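Local coordinates for predicted protease of the collagenase family (Methanopyrus kandleri, PDB 5D88), which is a zinc-binding TIM-barrel peptidase of the U32 family that hydrolyses peptide bonds, at the interface of chains A and B. Residues are numbered along the deposited sequence; one frame, centred on the assembly and turned at random. Chains: chain A/B, Predicted protease of the collagenase family.

The interface of chains A and B. Residues chain A 199, 225, 228-229; chain B 123-124, 127, 156-157.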
ATOM      1  N   VAL A 199      -7.119   0.548  -7.382  1.00 31.86           N
ATOM      2  CA  VAL A 199      -7.380  -0.139  -6.121  1.00 27.34           C
ATOM      3  C   VAL A 199      -6.405  -1.284  -5.859  1.00 24.09           C
ATOM      4  O   VAL A 199      -6.522  -1.954  -4.830  1.00 24.20           O
ATOM      5  CB  VAL A 199      -8.841  -0.623  -6.027  1.00 34.00           C
ATOM      6  CG1 VAL A 199      -9.805   0.499  -6.389  1.00 33.54           C
ATOM      7  CG2 VAL A 199      -9.079  -1.777  -6.873  1.00 37.79           C
ATOM      8  N   TYR A 225     -13.115  -5.701  -3.851  1.00 25.61           N
ATOM      9  CA  TYR A 225     -12.412  -4.984  -4.903  1.00 26.06           C
ATOM     10  C   TYR A 225     -12.655  -5.603  -6.268  1.00 27.38           C
ATOM     11  O   TYR A 225     -12.486  -4.922  -7.282  1.00 29.32           O
ATOM     12  CB  TYR A 225     -10.900  -4.951  -4.569  1.00 25.96           C
ATOM     13  CG  TYR A 225     -10.637  -4.405  -3.186  1.00 25.43           C
ATOM     14  CD1 TYR A 225     -10.977  -3.101  -2.851  1.00 25.52           C
ATOM     15  CD2 TYR A 225     -10.094  -5.200  -2.194  1.00 24.41           C
ATOM     16  CE1 TYR A 225     -10.791  -2.614  -1.558  1.00 25.65           C
ATOM     17  CE2 TYR A 225      -9.907  -4.701  -0.906  1.00 23.90           C
ATOM     18  CZ  TYR A 225     -10.266  -3.415  -0.606  1.00 24.87           C
ATOM     19  OH  TYR A 225     -10.077  -2.929   0.670  1.00 27.31           O
ATOM     20  N   MET A 228     -15.018  -3.719  -8.702  1.00 34.85           N
ATOM     21  CA  MET A 228     -14.804  -2.274  -8.782  1.00 34.00           C
ATOM     22  C   MET A 228     -14.258  -1.794 -10.119  1.00 36.63           C
ATOM     23  O   MET A 228     -14.569  -0.664 -10.519  1.00 38.26           O
ATOM     24  CB  MET A 228     -13.853  -1.827  -7.675  1.00 34.87           C
ATOM     25  CG  MET A 228     -14.494  -1.787  -6.327  1.00 32.15           C
ATOM     26  SD  MET A 228     -13.365  -1.023  -5.130  1.00 30.55           S
ATOM     27  CE  MET A 228     -14.322  -1.217  -3.639  1.00 32.00           C
ATOM     28  N   ARG A 229     -13.430  -2.574 -10.816  1.00 34.81           N
ATOM     29  CA  ARG A 229     -12.834  -2.052 -12.041  1.00 36.88           C
ATOM     30  C   ARG A 229     -12.260  -3.185 -12.877  1.00 38.82           C
ATOM     31  O   ARG A 229     -12.180  -4.334 -12.439  1.00 37.77           O
ATOM     32  CB  ARG A 229     -11.731  -1.017 -11.738  1.00 37.38           C
ATOM     33  CG  ARG A 229     -10.342  -1.597 -11.453  1.00 37.26           C
ATOM     34  CD  ARG A 229     -10.319  -2.455 -10.249  1.00 35.41           C
ATOM     35  NE  ARG A 229      -8.949  -2.781  -9.814  1.00 32.78           N
ATOM     36  CZ  ARG A 229      -8.637  -3.784  -8.992  1.00 29.32           C
ATOM     37  NH1 ARG A 229      -9.576  -4.612  -8.538  1.00 29.50           N
ATOM     38  NH2 ARG A 229      -7.387  -3.982  -8.643  1.00 28.73           N
TER
ATOM     39  N   PRO B 123     -11.059   2.088  -0.643  1.00 23.52           N
ATOM     40  CA  PRO B 123     -12.143   2.258  -1.620  1.00 24.80           C
ATOM     41  C   PRO B 123     -13.461   1.628  -1.206  1.00 25.60           C
ATOM     42  O   PRO B 123     -14.550   2.111  -1.569  1.00 25.50           O
ATOM     43  CB  PRO B 123     -11.584   1.557  -2.866  1.00 28.10           C
ATOM     44  CG  PRO B 123     -10.167   1.444  -2.695  1.00 27.51           C
ATOM     45  CD  PRO B 123      -9.853   1.489  -1.240  1.00 24.08           C
ATOM     46  N   TYR B 124     -13.400   0.527  -0.479  1.00 25.81           N
ATOM     47  CA  TYR B 124     -14.644  -0.105  -0.060  1.00 26.58           C
ATOM     48  C   TYR B 124     -15.388   0.776   0.938  1.00 26.82           C
ATOM     49  O   TYR B 124     -16.622   0.870   0.891  1.00 26.29           O
ATOM     50  CB  TYR B 124     -14.320  -1.478   0.518  1.00 28.23           C
ATOM     51  CG  TYR B 124     -15.479  -2.296   0.996  1.00 30.29           C
ATOM     52  CD1 TYR B 124     -16.618  -2.474   0.218  1.00 31.15           C
ATOM     53  CD2 TYR B 124     -15.419  -2.944   2.219  1.00 34.83           C
ATOM     54  CE1 TYR B 124     -17.661  -3.277   0.664  1.00 35.09           C
ATOM     55  CE2 TYR B 124     -16.464  -3.727   2.672  1.00 36.45           C
ATOM     56  CZ  TYR B 124     -17.572  -3.891   1.888  1.00 36.73           C
ATOM     57  OH  TYR B 124     -18.595  -4.675   2.346  1.00 42.47           O
ATOM     58  N   GLU B 127     -17.178   3.587  -0.828  1.00 27.00           N
ATOM     59  CA  GLU B 127     -18.417   3.144  -1.454  1.00 28.31           C
ATOM     60  C   GLU B 127     -19.536   2.987  -0.426  1.00 28.28           C
ATOM     61  O   GLU B 127     -20.674   3.428  -0.651  1.00 29.19           O
ATOM     62  CB  GLU B 127     -18.145   1.837  -2.201  1.00 34.58           C
ATOM     63  CG  GLU B 127     -19.184   1.428  -3.195  1.00 45.35           C
ATOM     64  CD  GLU B 127     -18.705   0.239  -4.013  1.00 52.22           C
ATOM     65  OE1 GLU B 127     -18.136  -0.712  -3.420  1.00 53.60           O
ATOM     66  OE2 GLU B 127     -18.865   0.270  -5.242  1.00 55.88           O
ATOM     67  N   ARG B 156     -16.090   7.994  -8.786  1.00 28.58           N
ATOM     68  CA  ARG B 156     -17.130   7.054  -9.178  1.00 30.67           C
ATOM     69  C   ARG B 156     -17.599   6.221  -7.990  1.00 29.60           C
ATOM     70  O   ARG B 156     -18.791   5.906  -7.887  1.00 32.28           O
ATOM     71  CB  ARG B 156     -16.617   6.163 -10.307  1.00 35.64           C
ATOM     72  CG  ARG B 156     -17.705   5.281 -10.924  1.00 43.83           C
ATOM     73  CD  ARG B 156     -17.201   4.416 -12.087  1.00 53.09           C
ATOM     74  NE  ARG B 156     -15.936   3.757 -11.789  1.00 61.09           N
ATOM     75  CZ  ARG B 156     -15.817   2.653 -11.059  1.00 68.47           C
ATOM     76  NH1 ARG B 156     -16.890   2.062 -10.539  1.00 70.79           N
ATOM     77  NH2 ARG B 156     -14.615   2.138 -10.841  1.00 70.51           N
ATOM     78  N   LEU B 157     -16.694   5.905  -7.066  1.00 30.03           N
ATOM     79  CA  LEU B 157     -17.070   5.159  -5.874  1.00 30.39           C
ATOM     80  C   LEU B 157     -17.840   6.001  -4.876  1.00 31.42           C
ATOM     81  O   LEU B 157     -18.480   5.432  -3.979  1.00 32.52           O
ATOM     82  CB  LEU B 157     -15.836   4.585  -5.186  1.00 30.42           C
ATOM     83  CG  LEU B 157     -15.094   3.471  -5.914  1.00 35.02           C
ATOM     84  CD1 LEU B 157     -13.792   3.240  -5.159  1.00 35.98           C
ATOM     85  CD2 LEU B 157     -15.906   2.172  -6.005  1.00 37.17           C
TER
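A:Met228 forms the apolar centre of this patch of a two-fold symmetric interface between TIM-barrel subunits of the U32 peptidase family, in a pairing that may or may not be the biological dimer. The residue closes the 3-10 helix 226-228, and its side chain, extended beyond CG, reaches across to the N-terminal end of helix 123-132 of chain B. An unbranched, flexible thioether suits this reach. Its sulfur SD lies 3.9 Å from B:Pro123 CB, the two side chains crossing at about a right angle, while the methyl tip CE meets the backbone of B:Tyr124, 3.7 Å from its N. From helix 148-157, B:Leu157 brings the branch CD2 to 4.2 Å from A:Met228 SD, also nearly perpendicular; leucine's forked apolar tip is well shaped to pack against the sulfur. Proline fits the first turn of a helix and offers a compact apolar ring; B:Pro123 CG meets A:Val199 CG1 obliquely at 3.8 Å. Toward the rim, B:Glu127 OE1 comes within 3.9 Å of A:Met228 CE, glutamate's long aliphatic stem setting a polar carboxylate beside the methyl. At the polar edge, B:Arg156, long and bent at chi3 (46°), donates NH2 to the carbonyl A:Met228 O at 2.8 Å, nearly along the C=O axis. The bond is bent to 139° at the hydrogen, with the oxygen 27° out of the guanidinium plane. An alanine here would lose this bond and would probably leave the A:Met228 carbonyl less firmly held against chain B.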